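Local coordinates for protein (endonuclease) (Salmonella typhimurium, PDB 1BYR), which is an endonuclease of the PLD-like family, built from helices packed around a mixed beta sheet, at residues V17-L20 with S21-S25; D24-K27 with T28-M32; P40-M43 with K44-A48. All coordinates share one frame; numbering follows the deposited sequence.

Contact 1: V17-L20 with S21-S25; sequences VLVL and SAIDS
V17 to D24 follow one unbroken helical path, in which the N-H groups of S21, A22, I23 and D24 reach back four residues to the carbonyls of V17, L18, V19 and L20. There S21 N lies 2.8 Å from V17 O and I23 N 3.2 Å from V19 O, while D24 N meets L20 O at 2.8 Å with its N-H pointing nearly straight at the oxygen (163°). One turn apart, V19 and I23 line the same buried face, and V19 CG1 comes within 4.2 Å of I23 CD1. With I23 CG1 beside its backbone N (chi1 -65°), the longer branch bends back over the preceding turn, and CD1 rests 3.7 Å from V19 O. D24 leans the same way, CG lying over L20 O at 3.1 Å without bonding; the exposed setting leaves its charge near solvent. Where the backbone bonds of S25 N are weak, S25 OG donates to A22 O at 2.9 Å. Beta-branched V19 and I23 pack on I98 of strand 97-100, and L20 and I23 meet A45 of helix 40-51, so this amphipathic helix lies against both sheet and neighbouring helix in the alpha/beta, PLD-like fold.

Contact 2: D24-K27 with T28-M32; sequences DSAK and TSIRM
A26 and I30 meet across a tight connection in which the weakly bonded end of helix 14-25 gives way to strand 29-34: A26 leaves the helical region for the polyproline-like one (phi/psi -60°/124°), K27 and T28 turn the chain, and S29 begins the strand. The segments have no backbone hydrogen bonds to each other; what they share is side-chain packing. A26 points its methyl toward the strand, where CB sits 3.5 Å from I30 CG1 and 3.7 Å from I30 CD1; A26 CB also lies 3.9 Å from S29 O. I30 has its CG1 branch next to the backbone N and fully extended beyond it, which carries the ethyl arm back to the alanine. The small alanine lets the chain come this close, and a branched, apolar isoleucine fills the buried side of the turn.

K27 leaves the turn to one side, its end running away from the strand into an exposed position, which suits a long charged chain. Bent at its second and fourth torsions, it curls back and donates from NZ to S25 O at 3.1 Å, reaching the backbone carbonyl from a position tilted out of the carbonyl plane. On the strand, R31 folds back over the carbonyl of the residue before it: NH1 bonds to I30 O at 3.1 Å, with the oxygen near the guanidinium plane but NH1 well above the plane of the carbonyl.

The carboxylate of D101 gathers the turn, accepting the backbone N-H groups of K27, T28 and S29. R31 also forms a salt bridge with D55 and a cation-pi contact with W141, while A26 rests on V100 of strand 97-100 and I30 packs on I98 of that strand, on V56 of strand 55-61 and on A49 of helix 40-51.

Contact 3: P40-M43 with K44-A48; sequences PDIM and KALVA
L46 lies over I42 on helix 40-51, the crossover helix of a beta-alpha-beta unit between strands 29-34 and 55-61. Its CB is 3.6 Å from I42 O, the carbonyl that accepts the backbone N-H of L46 itself. CG stays over that same oxygen at 3.3 Å, because the side chain is turned to the backbone N (chi1 -70°) and so leans toward the start of the helix. CD1 is still 3.5 Å from I42 O, and from there it reaches the neighbouring side chains: it is 3.9 Å from I42 CG2, the two side chains crossing at an oblique angle, and 4.3 Å from M43 SD, which it touches at the margin between two buried faces. Both I42 and L46 also pack on M32 of strand 29-34.

On the remaining faces the residue types follow their surroundings. P40, in the first turn, has no N-H to offer but accepts the N-H of K44 at its carbonyl, K44 N to P40 O being 2.9 Å. The exposed K44 chain runs back beside that oxygen before its charged end leaves the helix. A45, small enough for close helix packing, meets helix 14-25, whereas M43 and V47 face Y76 of helix 68-79. The same two residues are tied through the backbone, V47 N donating to M43 O at 3.0 Å along a nearly straight N-H...O line (170°).

How the contacts relate
The three contacts follow one another along the chain: contact 1 lies on helix 14-25, contact 2 spans the turn from that helix to strand 29-34, and contact 3 lies on the next helix. Contacts 1 and 2 share D24 and S25, and also meet through I23 CG2 and I30 CD1, 3.9 Å apart. Helix packs on helix between contacts 1 and 3, whose centres are about 10 Å apart: L20 CD2 sits 3.7 Å from A45 CB, and V19 CG1 3.9 Å from I42 CD1. Contacts 2 and 3, with centres about 12 Å apart, join strand to helix where M32 SD comes 3.8 Å from L46 CD1.

Contact 1: V17-L20 with S21-S25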
loop_
_atom_site.group_PDB
_atom_site.type_symbol
_atom_site.label_atom_id
_atom_site.label_comp_id
_atom_site.label_asym_id
_atom_site.label_seq_id
_atom_site.Cartn_x
_atom_site.Cartn_y
_atom_site.Cartn_z
ATOM N N VAL A 17 -13.658 6.973 0.760
ATOM C CA VAL A 17 -14.936 6.462 1.243
ATOM C C VAL A 17 -14.827 5.028 1.748
ATOM O O VAL A 17 -15.412 4.686 2.775
ATOM C CB VAL A 17 -16.033 6.567 0.141
ATOM C CG1 VAL A 17 -17.316 5.921 0.608
ATOM C CG2 VAL A 17 -16.301 8.033 -0.171
ATOM N N LEU A 18 -14.069 4.189 1.042
ATOM C CA LEU A 18 -13.878 2.792 1.432
ATOM C C LEU A 18 -13.143 2.675 2.764
ATOM O O LEU A 18 -13.506 1.865 3.624
ATOM C CB LEU A 18 -13.094 2.036 0.339
ATOM C CG LEU A 18 -12.796 0.568 0.634
ATOM C CD1 LEU A 18 -14.079 -0.139 1.050
ATOM C CD2 LEU A 18 -12.189 -0.103 -0.598
ATOM N N VAL A 19 -12.099 3.479 2.933
ATOM C CA VAL A 19 -11.341 3.469 4.175
ATOM C C VAL A 19 -12.280 3.893 5.319
ATOM O O VAL A 19 -12.279 3.274 6.386
ATOM C CB VAL A 19 -10.122 4.429 4.076
ATOM C CG1 VAL A 19 -9.449 4.579 5.439
ATOM C CG2 VAL A 19 -9.125 3.889 3.046
ATOM N N LEU A 20 -13.087 4.927 5.088
ATOM C CA LEU A 20 -14.053 5.381 6.103
ATOM C C LEU A 20 -15.061 4.268 6.402
ATOM O O LEU A 20 -15.443 4.062 7.554
ATOM C CB LEU A 20 -14.782 6.645 5.631
ATOM C CG LEU A 20 -13.850 7.860 5.609
ATOM C CD1 LEU A 20 -14.498 9.018 4.864
ATOM C CD2 LEU A 20 -13.505 8.257 7.040
ATOM N N SER A 21 -15.461 3.526 5.369
ATOM C CA SER A 21 -16.403 2.415 5.514
ATOM C C SER A 21 -15.839 1.328 6.420
ATOM O O SER A 21 -16.559 0.723 7.217
ATOM C CB SER A 21 -16.732 1.805 4.146
ATOM O OG SER A 21 -17.527 0.638 4.264
ATOM N N ALA A 22 -14.546 1.072 6.307
ATOM C CA ALA A 22 -13.927 0.055 7.141
ATOM C C ALA A 22 -13.920 0.490 8.609
ATOM O O ALA A 22 -14.231 -0.298 9.497
ATOM C CB ALA A 22 -12.491 -0.229 6.660
ATOM N N ILE A 23 -13.575 1.745 8.867
ATOM C CA ILE A 23 -13.535 2.234 10.233
ATOM C C ILE A 23 -14.950 2.277 10.811
ATOM O O ILE A 23 -15.190 1.844 11.932
ATOM C CB ILE A 23 -12.869 3.625 10.299
ATOM C CG1 ILE A 23 -11.402 3.486 9.881
ATOM C CG2 ILE A 23 -12.980 4.215 11.725
ATOM C CD1 ILE A 23 -10.764 4.800 9.448
ATOM N N ASP A 24 -15.889 2.760 10.009
ATOM C CA ASP A 24 -17.287 2.854 10.411
ATOM C C ASP A 24 -17.929 1.496 10.688
ATOM O O ASP A 24 -18.951 1.410 11.368
ATOM C CB ASP A 24 -18.094 3.546 9.320
ATOM C CG ASP A 24 -17.881 5.042 9.291
ATOM O OD1 ASP A 24 -17.303 5.600 10.257
ATOM O OD2 ASP A 24 -18.300 5.657 8.291
ATOM N N SER A 25 -17.336 0.442 10.141
ATOM C CA SER A 25 -17.871 -0.911 10.311
ATOM C C SER A 25 -17.435 -1.615 11.589
ATOM O O SER A 25 -18.045 -2.603 11.990
ATOM C CB SER A 25 -17.468 -1.791 9.128
ATOM O OG SER A 25 -16.224 -2.442 9.383
#

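Contact 2: D24-K27 with T28-M32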
loop_
_atom_site.group_PDB
_atom_site.type_symbol
_atom_site.label_atom_id
_atom_site.label_comp_id
_atom_site.label_asym_id
_atom_site.label_seq_id
_atom_site.Cartn_x
_atom_site.Cartn_y
_atom_site.Cartn_z
ATOM N N ASP A 24 -15.889 2.760 10.009
ATOM C CA ASP A 24 -17.287 2.854 10.411
ATOM C C ASP A 24 -17.929 1.496 10.688
ATOM O O ASP A 24 -18.951 1.410 11.368
ATOM C CB ASP A 24 -18.094 3.546 9.320
ATOM C CG ASP A 24 -17.881 5.042 9.291
ATOM O OD1 ASP A 24 -17.303 5.600 10.257
ATOM O OD2 ASP A 24 -18.300 5.657 8.291
ATOM N N SER A 25 -17.336 0.442 10.141
ATOM C CA SER A 25 -17.871 -0.911 10.311
ATOM C C SER A 25 -17.435 -1.615 11.589
ATOM O O SER A 25 -18.045 -2.603 11.990
ATOM C CB SER A 25 -17.468 -1.791 9.128
ATOM O OG SER A 25 -16.224 -2.442 9.383
ATOM N N ALA A 26 -16.374 -1.125 12.211
ATOM C CA ALA A 26 -15.850 -1.755 13.419
ATOM C C ALA A 26 -16.854 -1.801 14.568
ATOM O O ALA A 26 -17.398 -0.771 14.993
ATOM C CB ALA A 26 -14.583 -1.047 13.875
ATOM N N LYS A 27 -17.091 -3.010 15.067
ATOM C CA LYS A 27 -18.015 -3.211 16.185
ATOM C C LYS A 27 -17.258 -3.549 17.464
ATOM O O LYS A 27 -17.765 -3.341 18.554
ATOM C CB LYS A 27 -18.997 -4.346 15.877
ATOM C CG LYS A 27 -19.700 -4.235 14.528
ATOM C CD LYS A 27 -20.686 -3.083 14.497
ATOM C CE LYS A 27 -21.672 -3.229 13.330
ATOM N NZ LYS A 27 -21.020 -3.378 11.985
ATOM N N THR A 28 -16.036 -4.059 17.324
ATOM C CA THR A 28 -15.256 -4.427 18.488
ATOM C C THR A 28 -13.822 -3.902 18.537
ATOM O O THR A 28 -13.369 -3.429 19.577
ATOM C CB THR A 28 -15.219 -5.951 18.655
ATOM O OG1 THR A 28 -14.573 -6.531 17.516
ATOM C CG2 THR A 28 -16.631 -6.515 18.761
ATOM N N SER A 29 -13.084 -3.982 17.435
ATOM C CA SER A 29 -11.699 -3.500 17.471
ATOM C C SER A 29 -11.126 -2.913 16.197
ATOM O O SER A 29 -11.594 -3.172 15.090
ATOM C CB SER A 29 -10.759 -4.616 17.950
ATOM O OG SER A 29 -10.810 -5.733 17.074
ATOM N N ILE A 30 -10.092 -2.103 16.389
ATOM C CA ILE A 30 -9.376 -1.464 15.313
ATOM C C ILE A 30 -7.920 -1.403 15.743
ATOM O O ILE A 30 -7.607 -0.897 16.816
ATOM C CB ILE A 30 -9.874 -0.025 15.079
ATOM C CG1 ILE A 30 -11.249 -0.046 14.427
ATOM C CG2 ILE A 30 -8.895 0.730 14.179
ATOM C CD1 ILE A 30 -11.693 1.317 13.929
ATOM N N ARG A 31 -7.034 -1.951 14.916
ATOM C CA ARG A 31 -5.599 -1.926 15.189
ATOM C C ARG A 31 -5.042 -1.266 13.944
ATOM O O ARG A 31 -5.060 -1.862 12.880
ATOM C CB ARG A 31 -5.050 -3.353 15.327
ATOM C CG ARG A 31 -5.428 -4.050 16.638
ATOM C CD ARG A 31 -5.001 -3.234 17.847
ATOM N NE ARG A 31 -5.379 -3.870 19.106
ATOM C CZ ARG A 31 -6.404 -3.490 19.863
ATOM N NH1 ARG A 31 -7.173 -2.469 19.498
ATOM N NH2 ARG A 31 -6.655 -4.132 20.997
ATOM N N MET A 32 -4.583 -0.026 14.078
ATOM C CA MET A 32 -4.079 0.744 12.945
ATOM C C MET A 32 -2.577 1.044 12.933
ATOM O O MET A 32 -1.964 1.277 13.978
ATOM C CB MET A 32 -4.855 2.064 12.870
ATOM C CG MET A 32 -4.516 2.962 11.693
ATOM S SD MET A 32 -5.541 4.431 11.820
ATOM C CE MET A 32 -5.471 5.116 10.252
#

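Contact 3: P40-M43 with K44-A48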
loop_
_atom_site.group_PDB
_atom_site.type_symbol
_atom_site.label_atom_id
_atom_site.label_comp_id
_atom_site.label_asym_id
_atom_site.label_seq_id
_atom_site.Cartn_x
_atom_site.Cartn_y
_atom_site.Cartn_z
ATOM N N PRO A 40 -8.044 14.857 8.821
ATOM C CA PRO A 40 -9.089 15.125 9.820
ATOM C C PRO A 40 -10.283 14.167 9.736
ATOM O O PRO A 40 -10.781 13.715 10.758
ATOM C CB PRO A 40 -9.480 16.582 9.554
ATOM C CG PRO A 40 -8.255 17.178 8.933
ATOM C CD PRO A 40 -7.691 16.075 8.069
ATOM N N ASP A 41 -10.728 13.859 8.518
ATOM C CA ASP A 41 -11.854 12.953 8.299
ATOM C C ASP A 41 -11.604 11.565 8.911
ATOM O O ASP A 41 -12.506 10.962 9.502
ATOM C CB ASP A 41 -12.112 12.808 6.806
ATOM C CG ASP A 41 -11.013 12.050 6.099
ATOM O OD1 ASP A 41 -9.878 12.567 6.031
ATOM O OD2 ASP A 41 -11.282 10.930 5.618
ATOM N N ILE A 42 -10.379 11.066 8.757
ATOM C CA ILE A 42 -9.981 9.769 9.298
ATOM C C ILE A 42 -9.989 9.818 10.836
ATOM O O ILE A 42 -10.465 8.884 11.510
ATOM C CB ILE A 42 -8.542 9.378 8.810
ATOM C CG1 ILE A 42 -8.519 9.300 7.276
ATOM C CG2 ILE A 42 -8.119 8.016 9.386
ATOM C CD1 ILE A 42 -9.417 8.238 6.706
ATOM N N MET A 43 -9.455 10.900 11.398
ATOM C CA MET A 43 -9.416 11.062 12.856
ATOM C C MET A 43 -10.819 11.117 13.446
ATOM O O MET A 43 -11.103 10.466 14.451
ATOM C CB MET A 43 -8.647 12.329 13.231
ATOM C CG MET A 43 -7.257 12.427 12.568
ATOM S SD MET A 43 -6.215 10.942 12.796
ATOM C CE MET A 43 -5.126 11.087 11.311
ATOM N N LYS A 44 -11.706 11.876 12.816
ATOM C CA LYS A 44 -13.078 11.994 13.295
ATOM C C LYS A 44 -13.749 10.647 13.308
ATOM O O LYS A 44 -14.502 10.326 14.238
ATOM C CB LYS A 44 -13.874 12.937 12.408
ATOM C CG LYS A 44 -13.595 14.400 12.688
ATOM C CD LYS A 44 -14.375 15.277 11.741
ATOM C CE LYS A 44 -13.597 16.522 11.422
ATOM N NZ LYS A 44 -14.548 17.646 11.247
ATOM N N ALA A 45 -13.486 9.853 12.270
ATOM C CA ALA A 45 -14.061 8.517 12.167
ATOM C C ALA A 45 -13.516 7.566 13.240
ATOM O O ALA A 45 -14.265 6.769 13.807
ATOM C CB ALA A 45 -13.807 7.932 10.759
ATOM N N LEU A 46 -12.219 7.648 13.526
ATOM C CA LEU A 46 -11.614 6.792 14.539
ATOM C C LEU A 46 -12.194 7.106 15.920
ATOM O O LEU A 46 -12.550 6.198 16.676
ATOM C CB LEU A 46 -10.086 6.960 14.548
ATOM C CG LEU A 46 -9.363 6.387 13.321
ATOM C CD1 LEU A 46 -7.970 7.027 13.185
ATOM C CD2 LEU A 46 -9.269 4.874 13.446
ATOM N N VAL A 47 -12.313 8.389 16.247
ATOM C CA VAL A 47 -12.875 8.768 17.540
ATOM C C VAL A 47 -14.365 8.426 17.617
ATOM O O VAL A 47 -14.881 8.129 18.696
ATOM C CB VAL A 47 -12.649 10.270 17.835
ATOM C CG1 VAL A 47 -11.217 10.668 17.485
ATOM C CG2 VAL A 47 -13.635 11.099 17.060
ATOM N N ALA A 48 -15.064 8.447 16.488
ATOM C CA ALA A 48 -16.479 8.072 16.514
ATOM C C ALA A 48 -16.549 6.580 16.821
ATOM O O ALA A 48 -17.489 6.110 17.464
ATOM C CB ALA A 48 -17.156 8.359 15.184
#